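PDB 3TEK: ThermoDBP-single stranded DNA binding protein from Thermoproteus tenax, which binds single-stranded DNA and appears to take the place of the canonical single-stranded DNA-binding protein in the Thermoproteales. Local coordinates for residues W30-L40 / E51-A59. Numbering follows the deposited sequence.
Sequences WNTGKTSAGRL and EFFKLLFGA
Trp30 and Phe52 meet as an offset edge-to-face pair, the rim of the indole's six-membered ring turned toward the face of the phenyl ring with the planes 70° apart. Trp30 CH2 makes the nearest approach, 3.5 Å from Phe52 CE1. With CG anti to the backbone N (chi1 173°), the indole continues from the strand across the first turns of the helix. There Leu55 CB abuts the ring edge, 3.7 Å from Trp30 CZ2, while Leu56 CD1 and Ala59 CB lie over one face. Ala59 CB makes a CH-pi contact with the five-membered ring of Trp30, 4.2 Å from its centroid and 18° off the normal. On the opposite face lies the backbone N of Thr32.

Through these contacts helix 52-68 packs against the four-stranded antiparallel sheet of the single-stranded DNA-binding domain, near Trp30 of strand 23-31. Phe52 also meets Phe93 edge-to-face and touches Leu92 and Leu96, so helix 83-108 shares this core. Farther along, Leu40 CD1 packs against the first turn of the helix, 4.0 Å from Leu55 CD1 and also close to Phe52 CB.

Backbone hydrogen bonds tie the short helix 37-41 to Glu51 and Phe52, where helix 52-68 comes in: Glu51 N donates to Arg39 O, and Phe52 N to Leu40 O at 3.2 Å. Beside them Arg39 and Glu51 run alongside each other and form a salt bridge, but the 2.4 Å between Arg39 NH2 and Glu51 OE2 is implausibly short, which leaves its detailed geometry doubtful. A water donates to Glu51 OE2 and hydrogen-bonds Thr35 OG1, joining the carboxylate to the loop before helix 37-41.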
loop_
_atom_site.group_PDB
_atom_site.type_symbol
_atom_site.label_atom_id
_atom_site.label_comp_id
_atom_site.label_asym_id
_atom_site.label_seq_id
_atom_site.Cartn_x
_atom_site.Cartn_y
_atom_site.Cartn_z
ATOM N N TRP A 30 2.927 2.287 5.362
ATOM C CA TRP A 30 1.682 2.747 4.779
ATOM C C TRP A 30 0.470 2.194 5.520
ATOM O O TRP A 30 0.313 0.989 5.641
ATOM C CB TRP A 30 1.667 2.342 3.302
ATOM C CG TRP A 30 0.387 2.594 2.565
ATOM C CD1 TRP A 30 -0.419 3.683 2.669
ATOM C CD2 TRP A 30 -0.228 1.730 1.602
ATOM N NE1 TRP A 30 -1.493 3.560 1.833
ATOM C CE2 TRP A 30 -1.410 2.369 1.167
ATOM C CE3 TRP A 30 0.091 0.478 1.082
ATOM C CZ2 TRP A 30 -2.268 1.804 0.219
ATOM C CZ3 TRP A 30 -0.762 -0.085 0.139
ATOM C CH2 TRP A 30 -1.927 0.585 -0.286
ATOM N N ASN A 31 -0.363 3.078 6.048
ATOM C CA ASN A 31 -1.653 2.664 6.605
ATOM C C ASN A 31 -2.743 3.104 5.670
ATOM O O ASN A 31 -2.810 4.253 5.313
ATOM C CB ASN A 31 -1.902 3.237 8.009
ATOM C CG ASN A 31 -3.170 2.635 8.700
ATOM O OD1 ASN A 31 -4.146 2.244 8.039
ATOM N ND2 ASN A 31 -3.146 2.567 10.034
ATOM N N THR A 32 -3.609 2.167 5.291
ATOM C CA THR A 32 -4.665 2.416 4.313
ATOM C C THR A 32 -5.683 3.410 4.802
ATOM O O THR A 32 -6.377 4.052 4.004
ATOM C CB THR A 32 -5.477 1.126 4.034
ATOM O OG1 THR A 32 -6.137 0.703 5.238
ATOM C CG2 THR A 32 -4.556 0.018 3.523
ATOM N N GLY A 33 -5.813 3.484 6.121
ATOM C CA GLY A 33 -6.896 4.186 6.739
ATOM C C GLY A 33 -8.071 3.272 6.927
ATOM O O GLY A 33 -8.098 2.111 6.462
ATOM N N LYS A 34 -9.036 3.812 7.654
ATOM C CA LYS A 34 -10.260 3.114 8.027
ATOM C C LYS A 34 -11.080 2.935 6.754
ATOM O O LYS A 34 -11.430 3.917 6.095
ATOM C CB LYS A 34 -11.006 3.968 9.075
ATOM C CG LYS A 34 -12.158 3.320 9.841
ATOM C CD LYS A 34 -12.502 4.216 11.057
ATOM C CE LYS A 34 -13.906 4.037 11.581
ATOM N NZ LYS A 34 -14.198 5.124 12.558
ATOM N N THR A 35 -11.382 1.696 6.396
ATOM C CA THR A 35 -12.020 1.429 5.106
ATOM C C THR A 35 -12.774 0.097 5.137
ATOM O O THR A 35 -12.879 -0.529 6.181
ATOM C CB THR A 35 -10.987 1.436 3.970
ATOM O OG1 THR A 35 -11.649 1.300 2.706
ATOM C CG2 THR A 35 -9.976 0.320 4.141
ATOM N N SER A 36 -13.305 -0.316 4.000
ATOM C CA SER A 36 -13.987 -1.600 3.897
ATOM C C SER A 36 -13.404 -2.276 2.690
ATOM O O SER A 36 -12.711 -1.608 1.894
ATOM C CB SER A 36 -15.495 -1.419 3.701
ATOM O OG SER A 36 -15.775 -0.741 2.482
ATOM N N ALA A 37 -13.676 -3.581 2.568
ATOM C CA ALA A 37 -13.197 -4.406 1.440
ATOM C C ALA A 37 -13.694 -3.892 0.092
ATOM O O ALA A 37 -12.915 -3.744 -0.846
ATOM C CB ALA A 37 -13.596 -5.875 1.617
ATOM N N GLY A 38 -14.989 -3.604 0.003
ATOM C CA GLY A 38 -15.562 -3.022 -1.195
ATOM C C GLY A 38 -14.855 -1.741 -1.637
ATOM O O GLY A 38 -14.585 -1.554 -2.828
ATOM N N ARG A 39 -14.580 -0.843 -0.695
ATOM C CA ARG A 39 -13.936 0.440 -1.022
ATOM C C ARG A 39 -12.504 0.247 -1.440
ATOM O O ARG A 39 -12.040 0.835 -2.410
ATOM C CB ARG A 39 -13.931 1.389 0.176
ATOM C CG ARG A 39 -15.284 1.948 0.580
ATOM C CD ARG A 39 -15.118 2.972 1.724
ATOM N NE ARG A 39 -14.003 3.904 1.513
ATOM C CZ ARG A 39 -13.995 4.927 0.660
ATOM N NH1 ARG A 39 -15.049 5.197 -0.109
ATOM N NH2 ARG A 39 -12.911 5.695 0.572
ATOM N N LEU A 40 -11.796 -0.579 -0.684
ATOM C CA LEU A 40 -10.358 -0.710 -0.862
ATOM C C LEU A 40 -10.003 -1.620 -2.041
ATOM O O LEU A 40 -9.146 -1.270 -2.862
ATOM C CB LEU A 40 -9.702 -1.236 0.416
ATOM C CG LEU A 40 -8.182 -1.450 0.332
ATOM C CD1 LEU A 40 -7.391 -0.145 0.105
ATOM C CD2 LEU A 40 -7.742 -2.208 1.596
ATOM N N GLU A 51 -9.839 1.648 -4.524
ATOM C CA GLU A 51 -9.153 2.839 -4.030
ATOM C C GLU A 51 -7.667 2.538 -3.834
ATOM O O GLU A 51 -6.840 3.444 -3.837
ATOM C CB GLU A 51 -9.775 3.296 -2.714
ATOM C CG GLU A 51 -9.659 4.784 -2.453
ATOM C CD GLU A 51 -10.435 5.226 -1.220
ATOM O OE1 GLU A 51 -10.183 6.358 -0.749
ATOM O OE2 GLU A 51 -11.291 4.445 -0.728
ATOM N N PHE A 52 -7.359 1.252 -3.686
ATOM C CA PHE A 52 -6.014 0.775 -3.405
ATOM C C PHE A 52 -4.934 1.519 -4.174
ATOM O O PHE A 52 -3.957 1.982 -3.589
ATOM C CB PHE A 52 -5.894 -0.701 -3.730
ATOM C CG PHE A 52 -4.529 -1.250 -3.477
ATOM C CD1 PHE A 52 -4.191 -1.759 -2.229
ATOM C CD2 PHE A 52 -3.567 -1.243 -4.467
ATOM C CE1 PHE A 52 -2.926 -2.278 -1.992
ATOM C CE2 PHE A 52 -2.297 -1.746 -4.226
ATOM C CZ PHE A 52 -1.979 -2.257 -2.985
ATOM N N PHE A 53 -5.123 1.608 -5.483
ATOM C CA PHE A 53 -4.089 2.109 -6.390
ATOM C C PHE A 53 -3.827 3.597 -6.249
ATOM O O PHE A 53 -2.676 4.055 -6.279
ATOM C CB PHE A 53 -4.446 1.715 -7.826
ATOM C CG PHE A 53 -4.303 0.237 -8.066
ATOM C CD1 PHE A 53 -3.042 -0.335 -8.123
ATOM C CD2 PHE A 53 -5.403 -0.585 -8.153
ATOM C CE1 PHE A 53 -2.887 -1.706 -8.321
ATOM C CE2 PHE A 53 -5.259 -1.962 -8.344
ATOM C CZ PHE A 53 -4.011 -2.517 -8.405
ATOM N N LYS A 54 -4.914 4.332 -6.049
ATOM C CA LYS A 54 -4.881 5.752 -5.768
ATOM C C LYS A 54 -4.168 6.020 -4.455
ATOM O O LYS A 54 -3.344 6.936 -4.356
ATOM C CB LYS A 54 -6.313 6.289 -5.692
ATOM C CG LYS A 54 -6.430 7.785 -5.836
ATOM C CD LYS A 54 -7.930 8.266 -5.798
ATOM C CE LYS A 54 -8.819 7.560 -6.838
ATOM N NZ LYS A 54 -8.710 8.071 -8.253
ATOM N N LEU A 55 -4.487 5.211 -3.441
ATOM C CA LEU A 55 -3.838 5.339 -2.143
ATOM C C LEU A 55 -2.341 5.002 -2.274
ATOM O O LEU A 55 -1.482 5.731 -1.779
ATOM C CB LEU A 55 -4.532 4.454 -1.092
ATOM C CG LEU A 55 -6.033 4.812 -0.836
ATOM C CD1 LEU A 55 -6.724 3.766 0.042
ATOM C CD2 LEU A 55 -6.230 6.222 -0.263
ATOM N N LEU A 56 -2.042 3.907 -2.968
ATOM C CA LEU A 56 -0.662 3.448 -3.072
ATOM C C LEU A 56 0.204 4.496 -3.799
ATOM O O LEU A 56 1.330 4.786 -3.403
ATOM C CB LEU A 56 -0.606 2.109 -3.812
ATOM C CG LEU A 56 0.762 1.577 -4.170
ATOM C CD1 LEU A 56 1.447 1.154 -2.904
ATOM C CD2 LEU A 56 0.660 0.398 -5.083
ATOM N N PHE A 57 -0.353 5.046 -4.861
ATOM C CA PHE A 57 0.354 5.990 -5.718
ATOM C C PHE A 57 0.657 7.294 -5.019
ATOM O O PHE A 57 1.734 7.851 -5.192
ATOM C CB PHE A 57 -0.433 6.238 -7.001
ATOM C CG PHE A 57 -0.230 5.161 -8.053
ATOM C CD1 PHE A 57 -0.131 3.819 -7.704
ATOM C CD2 PHE A 57 -0.141 5.495 -9.399
ATOM C CE1 PHE A 57 0.057 2.820 -8.661
ATOM C CE2 PHE A 57 0.047 4.483 -10.382
ATOM C CZ PHE A 57 0.139 3.141 -9.989
ATOM N N GLY A 58 -0.292 7.767 -4.223
ATOM C CA GLY A 58 -0.064 8.931 -3.375
ATOM C C GLY A 58 0.994 8.642 -2.336
ATOM O O GLY A 58 1.853 9.478 -2.060
ATOM N N ALA A 59 0.960 7.429 -1.786
ATOM C CA ALA A 59 1.967 7.026 -0.813
ATOM C C ALA A 59 3.380 7.026 -1.425
ATOM O O ALA A 59 4.324 7.511 -0.806
ATOM C CB ALA A 59 1.627 5.636 -0.198
HETATM O O HOH W 1 -9.907 2.464 0.784
#